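Long-range contacts in conserved hypothetical protein NMB0706 (Neisseria meningitidis, PDB 1RV9), which is of unknown function but belongs to the multi-copper polyphenol oxidoreductase laccase (DUF152) family and has an alpha-beta-beta-alpha fold: residues A[145-150]-A[211-216]; A[37-42]-A[60-65]; A[74-79]-A[91-96]; A[30-35]-A[248-253]. All blocks are in the same frame, centred on the assembly; numbering follows the deposited sequence.

Overall arrangement
Strand 28-33 is the first to take part: its segment 30-35 waits more than two hundred residues for 248-253, so interaction 4 closes the longest loop and the other three lie within it. Just after that strand, interaction 2 closes a short loop between 37-42 and helix 57-71. The chain runs on to strand 75-76, where interaction 3 joins 74-79 to 91-96, and later interaction 1 pairs helices 145-153 and 206-217. These three follow in series, and none cross. Interactions 3 and 4 reach one sheet and touch through Val75 and Leu251, and Arg64 meets Tyr77 between interactions 2 and 3. Interaction 1 stands apart beside the six-stranded sheet, its centre about 20 Å from that of interaction 4.

Interaction 1: A[145-150]-A[211-216]; sequences VLQNTI and RLILKR
Two helices, 145-153 and 206-217, lie against one face of the six-stranded sheet, and the short segments 145-150 and 211-216 run roughly the same way, 35° apart with axes 10.1 Å from each other. The buried, all-carbon side of the contact is made of leucine and isoleucine. Leu146 points across from its helix and puts CD1 4.0 Å from CG of Leu214, the two side chains crossing obliquely. One turn on, Ile150 reaches over with the tip of its longer branch, CD1 lying 4.1 Å from Leu214 CD2, so that one leucine receives a methyl from each of two successive turns. Branched, uncharged residues suit this place because the same side chains also rest on the sheet: Leu146 and Leu214 both touch Phe123.

The other edge is polar and partly exposed. Gln147 bends at chi2 (92°) and lays its amide across the buried Ile213 at about a right angle, with OE1 3.6 Å from Ile213 CG2. The loose solvent side is the far end, where Arg216, CG anti to N, bends at chi3 so that NH2 stops 3.5 Å from Gln147 NE2. The amide meets the guanidinium at its edge, the planes 51° apart. Two nitrogen groups that both donate give no bond there, so that approach adds little attraction; adhesion comes from van der Waals contact, the Gln147 amide on Ile213 included, and the exclusion of water.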
loop_
_atom_site.group_PDB
_atom_site.type_symbol
_atom_site.label_atom_id
_atom_site.label_comp_id
_atom_site.label_asym_id
_atom_site.label_seq_id
_atom_site.Cartn_x
_atom_site.Cartn_y
_atom_site.Cartn_z
ATOM N N VAL A 145 -4.846 -0.206 -10.885
ATOM C CA VAL A 145 -3.451 -0.387 -10.497
ATOM C C VAL A 145 -3.175 -1.827 -10.063
ATOM O O VAL A 145 -2.096 -2.362 -10.329
ATOM C CB VAL A 145 -3.033 0.593 -9.361
ATOM C CG1 VAL A 145 -3.764 0.258 -8.076
ATOM C CG2 VAL A 145 -1.514 0.539 -9.157
ATOM N N LEU A 146 -4.148 -2.467 -9.419
ATOM C CA LEU A 146 -3.947 -3.845 -8.977
ATOM C C LEU A 146 -3.879 -4.795 -10.172
ATOM O O LEU A 146 -3.009 -5.669 -10.230
ATOM C CB LEU A 146 -5.057 -4.276 -8.012
ATOM C CG LEU A 146 -5.146 -3.471 -6.706
ATOM C CD1 LEU A 146 -6.109 -4.148 -5.747
ATOM C CD2 LEU A 146 -3.771 -3.366 -6.055
ATOM N N GLN A 147 -4.787 -4.619 -11.128
ATOM C CA GLN A 147 -4.791 -5.467 -12.316
ATOM C C GLN A 147 -3.479 -5.327 -13.082
ATOM O O GLN A 147 -2.930 -6.318 -13.562
ATOM C CB GLN A 147 -5.969 -5.119 -13.239
ATOM C CG GLN A 147 -7.348 -5.387 -12.644
ATOM C CD GLN A 147 -7.933 -4.178 -11.942
ATOM O OE1 GLN A 147 -7.278 -3.553 -11.106
ATOM N NE2 GLN A 147 -9.176 -3.845 -12.274
ATOM N N ASN A 148 -2.968 -4.102 -13.191
ATOM C CA ASN A 148 -1.711 -3.879 -13.903
ATOM C C ASN A 148 -0.531 -4.497 -13.158
ATOM O O ASN A 148 0.418 -4.986 -13.775
ATOM C CB ASN A 148 -1.458 -2.382 -14.112
ATOM C CG ASN A 148 -2.463 -1.747 -15.048
ATOM O OD1 ASN A 148 -3.150 -2.442 -15.797
ATOM N ND2 ASN A 148 -2.544 -0.422 -15.020
ATOM N N THR A 149 -0.584 -4.472 -11.831
ATOM C CA THR A 149 0.493 -5.050 -11.034
ATOM C C THR A 149 0.507 -6.564 -11.221
ATOM O O THR A 149 1.555 -7.169 -11.443
ATOM C CB THR A 149 0.313 -4.712 -9.545
ATOM O OG1 THR A 149 0.359 -3.289 -9.381
ATOM C CG2 THR A 149 1.425 -5.357 -8.708
ATOM N N ILE A 150 -0.672 -7.169 -11.139
ATOM C CA ILE A 150 -0.809 -8.608 -11.313
ATOM C C ILE A 150 -0.237 -9.031 -12.667
ATOM O O ILE A 150 0.494 -10.020 -12.765
ATOM C CB ILE A 150 -2.301 -9.010 -11.217
ATOM C CG1 ILE A 150 -2.770 -8.877 -9.765
ATOM C CG2 ILE A 150 -2.514 -10.424 -11.742
ATOM C CD1 ILE A 150 -4.275 -8.906 -9.596
ATOM N N ARG A 211 -10.701 -6.667 -2.284
ATOM C CA ARG A 211 -10.976 -8.102 -2.332
ATOM C C ARG A 211 -11.799 -8.461 -3.562
ATOM O O ARG A 211 -11.552 -9.480 -4.204
ATOM C CB ARG A 211 -11.710 -8.565 -1.070
ATOM C CG ARG A 211 -10.883 -8.494 0.200
ATOM C CD ARG A 211 -11.481 -9.354 1.310
ATOM N NE ARG A 211 -10.872 -9.064 2.605
ATOM C CZ ARG A 211 -11.156 -7.989 3.335
ATOM N NH1 ARG A 211 -12.047 -7.106 2.899
ATOM N NH2 ARG A 211 -10.542 -7.787 4.495
ATOM N N LEU A 212 -12.781 -7.623 -3.887
ATOM C CA LEU A 212 -13.627 -7.859 -5.056
ATOM C C LEU A 212 -12.792 -7.834 -6.330
ATOM O O LEU A 212 -12.881 -8.731 -7.172
ATOM C CB LEU A 212 -14.715 -6.783 -5.160
ATOM C CG LEU A 212 -15.982 -6.917 -4.319
ATOM C CD1 LEU A 212 -16.826 -5.655 -4.455
ATOM C CD2 LEU A 212 -16.771 -8.137 -4.783
ATOM N N ILE A 213 -11.981 -6.792 -6.469
ATOM C CA ILE A 213 -11.131 -6.628 -7.636
ATOM C C ILE A 213 -10.110 -7.758 -7.755
ATOM O O ILE A 213 -9.930 -8.330 -8.832
ATOM C CB ILE A 213 -10.422 -5.250 -7.583
ATOM C CG1 ILE A 213 -11.466 -4.144 -7.761
ATOM C CG2 ILE A 213 -9.344 -5.156 -8.655
ATOM C CD1 ILE A 213 -10.955 -2.744 -7.464
ATOM N N LEU A 214 -9.450 -8.086 -6.650
ATOM C CA LEU A 214 -8.457 -9.155 -6.658
ATOM C C LEU A 214 -9.095 -10.501 -6.990
ATOM O O LEU A 214 -8.546 -11.274 -7.779
ATOM C CB LEU A 214 -7.755 -9.232 -5.301
ATOM C CG LEU A 214 -6.831 -8.056 -4.977
ATOM C CD1 LEU A 214 -6.512 -8.048 -3.490
ATOM C CD2 LEU A 214 -5.558 -8.159 -5.814
ATOM N N LYS A 215 -10.245 -10.780 -6.385
ATOM C CA LYS A 215 -10.945 -12.032 -6.636
ATOM C C LYS A 215 -11.377 -12.136 -8.085
ATOM O O LYS A 215 -11.230 -13.185 -8.712
ATOM C CB LYS A 215 -12.171 -12.160 -5.722
ATOM C CG LYS A 215 -11.885 -12.796 -4.364
ATOM C CD LYS A 215 -10.447 -13.299 -4.270
ATOM C CE LYS A 215 -10.327 -14.524 -3.387
ATOM N NZ LYS A 215 -8.920 -15.010 -3.340
ATOM N N ARG A 216 -11.911 -11.045 -8.621
ATOM C CA ARG A 216 -12.360 -11.038 -10.003
ATOM C C ARG A 216 -11.199 -11.268 -10.964
ATOM O O ARG A 216 -11.379 -11.827 -12.047
ATOM C CB ARG A 216 -13.043 -9.709 -10.341
ATOM C CG ARG A 216 -13.509 -9.635 -11.786
ATOM C CD ARG A 216 -14.126 -8.294 -12.132
ATOM N NE ARG A 216 -13.158 -7.203 -12.076
ATOM C CZ ARG A 216 -13.406 -5.972 -12.514
ATOM N NH1 ARG A 216 -14.592 -5.683 -13.039
ATOM N NH2 ARG A 216 -12.476 -5.032 -12.423
#

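Interaction 2: A[37-42]-A[60-65]; sequences GGVSQG and VRRNRE
Asn63 ND2 is gripped twice, by Ser40 OG at 2.9 Å across the segments and by the backbone O of Asn48 in the intervening loop. Ser40 OG is held equally often, since it is also bonded to Asp55 OD2, which makes the serine a link between a carboxylate and the asparagine. The serine oxygen lies exactly in the amide plane of Asn63, although the bond is somewhat bent, with an angle of 142° at the hydrogen. At the other end of the same amide, OD1 accepts the backbone N-H of Val39 at 2.8 Å. That bond is straighter, 161°, and the donor sits in the carbonyl plane. Asparagine suits the position because one short, flat group both accepts and donates; with CG anti to the carbonyl carbon, its end swings from the helix toward the loop 37-42. Bonds at both ends fix the amide's rotation.

The loop comes very near here. Gly38 CA is only 3.2 Å from Asn63 OD1, and a CB on that residue would collide with the oxygen, so glycine is what permits the approach. Val39 leans toward the helix and lays its methyls over one face of the Arg62 guanidinium, CG1 3.4 Å above the plane and offset toward the rim, while CG2 comes within 3.3 Å of Arg62 NH1. The arginine bends at chi3 (68°) to lie across the valine at about a right angle. The chemistry implies a loop pinned to helix 57-71 mainly by a buried asparagine, with Val39 packed on the Arg62 guanidinium beside it, both partly exposed.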
loop_
_atom_site.group_PDB
_atom_site.type_symbol
_atom_site.label_atom_id
_atom_site.label_comp_id
_atom_site.label_asym_id
_atom_site.label_seq_id
_atom_site.Cartn_x
_atom_site.Cartn_y
_atom_site.Cartn_z
ATOM N N GLY A 37 9.430 4.833 15.855
ATOM C CA GLY A 37 10.794 4.405 15.601
ATOM C C GLY A 37 11.637 5.375 14.794
ATOM O O GLY A 37 12.780 5.062 14.449
ATOM N N GLY A 38 11.092 6.554 14.503
ATOM C CA GLY A 38 11.823 7.528 13.713
ATOM C C GLY A 38 12.338 8.738 14.467
ATOM O O GLY A 38 12.366 8.746 15.698
ATOM N N VAL A 39 12.737 9.766 13.722
ATOM C CA VAL A 39 13.276 10.987 14.316
ATOM C C VAL A 39 12.455 12.245 14.035
ATOM O O VAL A 39 12.823 13.333 14.477
ATOM C CB VAL A 39 14.721 11.254 13.841
ATOM C CG1 VAL A 39 15.609 10.068 14.186
ATOM C CG2 VAL A 39 14.741 11.526 12.343
ATOM N N SER A 40 11.353 12.107 13.301
ATOM C CA SER A 40 10.517 13.263 12.988
ATOM C C SER A 40 9.695 13.696 14.195
ATOM O O SER A 40 9.462 12.913 15.115
ATOM C CB SER A 40 9.596 12.953 11.804
ATOM O OG SER A 40 10.362 12.735 10.633
ATOM N N GLN A 41 9.240 14.946 14.176
ATOM C CA GLN A 41 8.476 15.503 15.288
ATOM C C GLN A 41 7.154 16.132 14.867
ATOM O O GLN A 41 6.845 16.242 13.681
ATOM C CB GLN A 41 9.306 16.580 15.989
ATOM C CG GLN A 41 9.624 17.754 15.074
ATOM C CD GLN A 41 10.562 18.760 15.700
ATOM O OE1 GLN A 41 10.140 19.653 16.441
ATOM N NE2 GLN A 41 11.847 18.617 15.410
ATOM N N GLY A 42 6.388 16.558 15.863
ATOM C CA GLY A 42 5.117 17.207 15.601
ATOM C C GLY A 42 4.126 16.351 14.841
ATOM O O GLY A 42 3.890 15.198 15.192
ATOM N N VAL A 60 13.606 12.945 7.205
ATOM C CA VAL A 60 13.089 11.878 6.353
ATOM C C VAL A 60 14.221 10.967 5.893
ATOM O O VAL A 60 14.067 9.747 5.844
ATOM C CB VAL A 60 12.371 12.443 5.110
ATOM C CG1 VAL A 60 11.916 11.298 4.205
ATOM C CG2 VAL A 60 11.178 13.277 5.541
ATOM N N ARG A 61 15.359 11.562 5.551
ATOM C CA ARG A 61 16.513 10.792 5.106
ATOM C C ARG A 61 16.930 9.823 6.207
ATOM O O ARG A 61 17.249 8.663 5.944
ATOM C CB ARG A 61 17.678 11.731 4.778
ATOM C CG ARG A 61 18.945 11.030 4.320
ATOM C CD ARG A 61 20.161 11.661 4.985
ATOM N NE ARG A 61 20.663 10.831 6.077
ATOM C CZ ARG A 61 21.052 11.292 7.262
ATOM N NH1 ARG A 61 20.996 12.590 7.529
ATOM N NH2 ARG A 61 21.511 10.451 8.183
ATOM N N ARG A 62 16.926 10.304 7.447
ATOM C CA ARG A 62 17.305 9.469 8.577
ATOM C C ARG A 62 16.285 8.351 8.802
ATOM O O ARG A 62 16.661 7.211 9.082
ATOM C CB ARG A 62 17.453 10.334 9.830
ATOM C CG ARG A 62 18.492 11.441 9.666
ATOM C CD ARG A 62 18.437 12.426 10.820
ATOM N NE ARG A 62 18.874 11.829 12.077
ATOM C CZ ARG A 62 18.398 12.177 13.269
ATOM N NH1 ARG A 62 17.465 13.116 13.363
ATOM N NH2 ARG A 62 18.859 11.591 14.367
ATOM N N ASN A 63 14.998 8.667 8.673
ATOM C CA ASN A 63 13.967 7.647 8.858
ATOM C C ASN A 63 14.107 6.555 7.799
ATOM O O ASN A 63 13.927 5.370 8.089
ATOM C CB ASN A 63 12.567 8.265 8.790
ATOM C CG ASN A 63 12.308 9.247 9.915
ATOM O OD1 ASN A 63 12.765 9.052 11.041
ATOM N ND2 ASN A 63 11.553 10.302 9.621
ATOM N N ARG A 64 14.437 6.946 6.572
ATOM C CA ARG A 64 14.603 5.965 5.505
ATOM C C ARG A 64 15.839 5.113 5.770
ATOM O O ARG A 64 15.894 3.945 5.390
ATOM C CB ARG A 64 14.689 6.658 4.144
ATOM C CG ARG A 64 13.352 7.237 3.692
ATOM C CD ARG A 64 13.415 7.777 2.275
ATOM N NE ARG A 64 12.094 8.159 1.778
ATOM C CZ ARG A 64 11.848 8.512 0.523
ATOM N NH1 ARG A 64 12.835 8.532 -0.362
ATOM N NH2 ARG A 64 10.618 8.840 0.147
ATOM N N GLU A 65 16.832 5.700 6.428
ATOM C CA GLU A 65 18.042 4.963 6.770
ATOM C C GLU A 65 17.693 3.895 7.793
ATOM O O GLU A 65 18.172 2.761 7.719
ATOM C CB GLU A 65 19.082 5.897 7.373
ATOM C CG GLU A 65 19.897 6.641 6.360
ATOM C CD GLU A 65 20.930 7.523 7.012
ATOM O OE1 GLU A 65 21.532 7.097 8.021
ATOM O OE2 GLU A 65 21.149 8.638 6.505
#

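Interaction 3: A[74-79]-A[91-96]; sequences PVAYLN and EALGGT
Apolar contacts make up most of this meeting, which ties the margins of two sheets: strand 75-76, bonded to Ala110 beside it, is outermost in the five-stranded sheet, and the partner loop follows 86-88, an outermost strand of the six-stranded one. Leu93 has the largest share. With CG anti to the carbonyl carbon, its fork opens toward 74-79: CD1 meets the rim of the Pro74 ring at CG, 3.8 Å away, whereas CD2 nestles against Ala76, 3.6 Å from its CA and 3.7 Å from its CB. Small residues allow this nearness. The Ala92 methyl points at 74-79 and comes 4.2 Å from CB of Ala76, the centre of an inverse gamma turn, while Leu78 turns its end back to place CD2 4.0 Å from the same methyl. Val87 touches both Leu78 and Ala92.

Methyl-to-backbone packing comes next. Thr96 sets CG2, anti to its own N, against the peptide joining Leu78 to Asn79, just 3.3 Å from Asn79 N.

The polar part is a water bridge. One water donates to Tyr77 O and is hydrogen-bonded to Thr96 OG1 at 2.7 Å; the threonine methyl thus touches the segment directly and its hydroxyl reaches it through the water. Asn79 ND2 bonds instead to Asp98 OD1, farther along the same loop. With no direct hydrogen bond between the segments, their cohesion rests on close-fitting methyl groups, supplemented by one water that satisfies a backbone carbonyl.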
loop_
_atom_site.group_PDB
_atom_site.type_symbol
_atom_site.label_atom_id
_atom_site.label_comp_id
_atom_site.label_asym_id
_atom_site.label_seq_id
_atom_site.Cartn_x
_atom_site.Cartn_y
_atom_site.Cartn_z
ATOM N N PRO A 74 18.361 -1.967 -0.839
ATOM C CA PRO A 74 17.906 -0.619 -1.187
ATOM C C PRO A 74 16.386 -0.703 -1.370
ATOM O O PRO A 74 15.865 -1.738 -1.796
ATOM C CB PRO A 74 18.651 -0.322 -2.491
ATOM C CG PRO A 74 18.902 -1.691 -3.072
ATOM C CD PRO A 74 19.283 -2.497 -1.860
ATOM N N VAL A 75 15.686 0.375 -1.030
ATOM C CA VAL A 75 14.232 0.425 -1.124
ATOM C C VAL A 75 13.804 1.320 -2.284
ATOM O O VAL A 75 14.211 2.480 -2.364
ATOM C CB VAL A 75 13.635 0.969 0.190
ATOM C CG1 VAL A 75 12.115 0.986 0.114
ATOM C CG2 VAL A 75 14.102 0.113 1.362
ATOM N N ALA A 76 12.978 0.780 -3.176
ATOM C CA ALA A 76 12.521 1.533 -4.339
ATOM C C ALA A 76 11.340 2.468 -4.087
ATOM O O ALA A 76 10.221 2.207 -4.537
ATOM C CB ALA A 76 12.187 0.574 -5.482
ATOM N N TYR A 77 11.591 3.563 -3.373
ATOM C CA TYR A 77 10.552 4.549 -3.109
ATOM C C TYR A 77 10.167 5.175 -4.447
ATOM O O TYR A 77 11.031 5.478 -5.276
ATOM C CB TYR A 77 11.074 5.632 -2.160
ATOM C CG TYR A 77 11.344 5.131 -0.764
ATOM C CD1 TYR A 77 10.294 4.814 0.099
ATOM C CD2 TYR A 77 12.649 4.942 -0.312
ATOM C CE1 TYR A 77 10.535 4.318 1.376
ATOM C CE2 TYR A 77 12.903 4.445 0.967
ATOM C CZ TYR A 77 11.842 4.135 1.803
ATOM O OH TYR A 77 12.077 3.634 3.061
ATOM N N LEU A 78 8.871 5.371 -4.656
ATOM C CA LEU A 78 8.383 5.940 -5.908
ATOM C C LEU A 78 7.784 7.320 -5.707
ATOM O O LEU A 78 7.398 7.688 -4.598
ATOM C CB LEU A 78 7.284 5.049 -6.500
ATOM C CG LEU A 78 7.512 3.541 -6.605
ATOM C CD1 LEU A 78 6.195 2.869 -6.980
ATOM C CD2 LEU A 78 8.591 3.238 -7.635
ATOM N N ASN A 79 7.717 8.092 -6.785
ATOM C CA ASN A 79 7.060 9.384 -6.698
ATOM C C ASN A 79 5.636 9.009 -7.079
ATOM O O ASN A 79 5.272 8.997 -8.260
ATOM C CB ASN A 79 7.621 10.388 -7.703
ATOM C CG ASN A 79 6.880 11.709 -7.656
ATOM O OD1 ASN A 79 6.586 12.221 -6.576
ATOM N ND2 ASN A 79 6.571 12.266 -8.821
ATOM N N GLU A 91 14.754 -1.159 -11.432
ATOM C CA GLU A 91 15.070 -0.058 -12.341
ATOM C C GLU A 91 14.636 1.294 -11.777
ATOM O O GLU A 91 14.960 2.341 -12.343
ATOM C CB GLU A 91 14.375 -0.263 -13.689
ATOM C CG GLU A 91 14.703 -1.562 -14.400
ATOM C CD GLU A 91 13.992 -1.675 -15.738
ATOM O OE1 GLU A 91 12.745 -1.603 -15.762
ATOM O OE2 GLU A 91 14.680 -1.835 -16.768
ATOM N N ALA A 92 13.906 1.273 -10.669
ATOM C CA ALA A 92 13.418 2.501 -10.052
ATOM C C ALA A 92 14.391 3.174 -9.090
ATOM O O ALA A 92 14.067 4.204 -8.499
ATOM C CB ALA A 92 12.093 2.207 -9.336
ATOM N N LEU A 93 15.581 2.599 -8.943
ATOM C CA LEU A 93 16.580 3.135 -8.023
ATOM C C LEU A 93 17.497 4.245 -8.539
ATOM O O LEU A 93 17.967 5.064 -7.766
ATOM C CB LEU A 93 17.442 1.995 -7.478
ATOM C CG LEU A 93 16.676 0.831 -6.852
ATOM C CD1 LEU A 93 17.672 -0.221 -6.386
ATOM C CD2 LEU A 93 15.824 1.309 -5.680
ATOM N N GLY A 94 17.739 4.299 -9.837
ATOM C CA GLY A 94 18.630 5.329 -10.349
ATOM C C GLY A 94 17.910 6.596 -10.792
ATOM O O GLY A 94 18.402 7.318 -11.666
ATOM N N GLY A 95 16.760 6.883 -10.185
ATOM C CA GLY A 95 15.998 8.066 -10.546
ATOM C C GLY A 95 14.542 7.762 -10.249
ATOM O O GLY A 95 13.925 6.935 -10.916
ATOM N N THR A 96 13.999 8.428 -9.235
ATOM C CA THR A 96 12.617 8.228 -8.808
ATOM C C THR A 96 11.604 8.402 -9.930
ATOM O O THR A 96 11.404 9.503 -10.432
ATOM C CB THR A 96 12.261 9.178 -7.656
ATOM O OG1 THR A 96 13.274 9.085 -6.645
ATOM C CG2 THR A 96 10.917 8.787 -7.051
HETATM O O HOH W 1 13.590 7.344 -4.587
#

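Interaction 4: A[30-35]-A[248-253]; sequences TLITTR and MASLIW
Thr33 can be followed atom by atom where strand 28-33 runs antiparallel to strand 248-254. Its CB lies 3.9 Å from Ala249 O. With OG1 between the backbone N and the carbonyl carbon (chi1 74°), Thr33 OG1 accepts the N-H of Ala249 at 2.8 Å, the hydroxyl serving where a main-chain carbonyl would otherwise be expected; it also lies 3.3 Å from Met248 CB. The other branch, CG2, meets Ala249 O at 3.8 Å and ends 4.1 Å from Leu251 CD1. The backbone N of Thr33 donates to Ala249 O, nearly along the C=O axis, and a water donates to both Thr33 O and Ala249 O as the strands part.

Farther along, Leu31 and Leu251 form a hydrogen-bonded pair, Leu251 N reaching Leu31 O at 2.8 Å and Leu31 N returning to Leu251 O at 2.9 Å. The edge of the Trp253 indole meets Leu31 CB, CZ3 3.8 Å away, with Thr30 N over one face of the ring.

Helix 57-71 covers the face bearing Leu31 and Leu251, with Val71 touching both and Trp253 as well. On the opposite face Thr30, Ile32 and Ser250 rest on Leu122 of strand 119-125, placing the pair between helix and second sheet.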
loop_
_atom_site.group_PDB
_atom_site.type_symbol
_atom_site.label_atom_id
_atom_site.label_comp_id
_atom_site.label_asym_id
_atom_site.label_seq_id
_atom_site.Cartn_x
_atom_site.Cartn_y
_atom_site.Cartn_z
ATOM N N THR A 30 8.475 -9.184 4.449
ATOM C CA THR A 30 7.679 -7.968 4.425
ATOM C C THR A 30 7.982 -7.101 5.638
ATOM O O THR A 30 8.434 -7.583 6.678
ATOM C CB THR A 30 6.154 -8.255 4.424
ATOM O OG1 THR A 30 5.796 -8.983 5.606
ATOM C CG2 THR A 30 5.755 -9.044 3.195
ATOM N N LEU A 31 7.736 -5.810 5.485
ATOM C CA LEU A 31 7.933 -4.876 6.576
ATOM C C LEU A 31 6.816 -3.858 6.455
ATOM O O LEU A 31 6.731 -3.131 5.462
ATOM C CB LEU A 31 9.293 -4.178 6.479
ATOM C CG LEU A 31 9.646 -3.311 7.693
ATOM C CD1 LEU A 31 9.913 -4.212 8.888
ATOM C CD2 LEU A 31 10.870 -2.457 7.397
ATOM N N ILE A 32 5.940 -3.842 7.451
ATOM C CA ILE A 32 4.826 -2.907 7.497
ATOM C C ILE A 32 5.226 -1.937 8.596
ATOM O O ILE A 32 5.098 -2.251 9.776
ATOM C CB ILE A 32 3.516 -3.623 7.888
ATOM C CG1 ILE A 32 3.218 -4.745 6.886
ATOM C CG2 ILE A 32 2.366 -2.622 7.954
ATOM C CD1 ILE A 32 3.064 -4.277 5.450
ATOM N N THR A 33 5.729 -0.768 8.219
ATOM C CA THR A 33 6.168 0.185 9.228
ATOM C C THR A 33 5.014 0.895 9.918
ATOM O O THR A 33 3.902 0.974 9.392
ATOM C CB THR A 33 7.127 1.250 8.635
ATOM O OG1 THR A 33 6.388 2.185 7.841
ATOM C CG2 THR A 33 8.184 0.583 7.762
ATOM N N THR A 34 5.286 1.377 11.125
ATOM C CA THR A 34 4.298 2.117 11.894
ATOM C C THR A 34 4.870 3.521 11.990
ATOM O O THR A 34 5.960 3.786 11.478
ATOM C CB THR A 34 4.113 1.543 13.315
ATOM O OG1 THR A 34 5.318 1.725 14.069
ATOM C CG2 THR A 34 3.774 0.058 13.252
ATOM N N ARG A 35 4.149 4.424 12.640
ATOM C CA ARG A 35 4.619 5.796 12.757
ATOM C C ARG A 35 5.745 5.930 13.776
ATOM O O ARG A 35 6.381 6.978 13.880
ATOM C CB ARG A 35 3.457 6.719 13.145
ATOM C CG ARG A 35 2.931 6.507 14.553
ATOM C CD ARG A 35 1.784 7.459 14.847
ATOM N NE ARG A 35 2.186 8.846 14.644
ATOM C CZ ARG A 35 1.362 9.887 14.716
ATOM N NH1 ARG A 35 0.076 9.703 14.991
ATOM N NH2 ARG A 35 1.825 11.111 14.503
ATOM N N MET A 248 3.761 6.067 6.386
ATOM C CA MET A 248 4.433 4.836 6.762
ATOM C C MET A 248 4.563 4.093 5.439
ATOM O O MET A 248 4.147 4.605 4.398
ATOM C CB MET A 248 3.627 4.022 7.784
ATOM C CG MET A 248 2.178 3.776 7.444
ATOM S SD MET A 248 1.090 5.007 8.177
ATOM C CE MET A 248 -0.450 4.519 7.424
ATOM N N ALA A 249 5.145 2.905 5.450
ATOM C CA ALA A 249 5.293 2.190 4.191
ATOM C C ALA A 249 5.099 0.703 4.347
ATOM O O ALA A 249 5.237 0.155 5.437
ATOM C CB ALA A 249 6.660 2.461 3.603
ATOM N N SER A 250 4.750 0.063 3.239
ATOM C CA SER A 250 4.581 -1.379 3.210
ATOM C C SER A 250 5.613 -1.845 2.203
ATOM O O SER A 250 5.585 -1.440 1.030
ATOM C CB SER A 250 3.164 -1.747 2.775
ATOM O OG SER A 250 2.237 -1.312 3.754
ATOM N N LEU A 251 6.539 -2.671 2.679
ATOM C CA LEU A 251 7.634 -3.173 1.860
ATOM C C LEU A 251 7.615 -4.681 1.735
ATOM O O LEU A 251 7.154 -5.388 2.630
ATOM C CB LEU A 251 8.983 -2.754 2.461
ATOM C CG LEU A 251 9.263 -1.269 2.692
ATOM C CD1 LEU A 251 8.528 -0.788 3.934
ATOM C CD2 LEU A 251 10.765 -1.073 2.866
ATOM N N ILE A 252 8.137 -5.164 0.616
ATOM C CA ILE A 252 8.213 -6.593 0.372
ATOM C C ILE A 252 9.442 -6.883 -0.478
ATOM O O ILE A 252 9.806 -6.103 -1.360
ATOM C CB ILE A 252 6.925 -7.113 -0.327
ATOM C CG1 ILE A 252 6.970 -8.638 -0.436
ATOM C CG2 ILE A 252 6.771 -6.477 -1.706
ATOM C CD1 ILE A 252 5.638 -9.242 -0.835
ATOM N N TRP A 253 10.106 -7.992 -0.184
ATOM C CA TRP A 253 11.279 -8.365 -0.950
ATOM C C TRP A 253 11.537 -9.852 -0.872
ATOM O O TRP A 253 10.970 -10.550 -0.029
ATOM C CB TRP A 253 12.513 -7.588 -0.461
ATOM C CG TRP A 253 12.959 -7.879 0.956
ATOM C CD1 TRP A 253 13.959 -8.725 1.349
ATOM C CD2 TRP A 253 12.450 -7.278 2.152
ATOM N NE1 TRP A 253 14.109 -8.682 2.717
ATOM C CE2 TRP A 253 13.192 -7.804 3.235
ATOM C CE3 TRP A 253 11.435 -6.349 2.416
ATOM C CZ2 TRP A 253 12.956 -7.422 4.561
ATOM C CZ3 TRP A 253 11.197 -5.970 3.735
ATOM C CH2 TRP A 253 11.955 -6.510 4.791
HETATM O O HOH W 2 2.599 0.486 6.966
#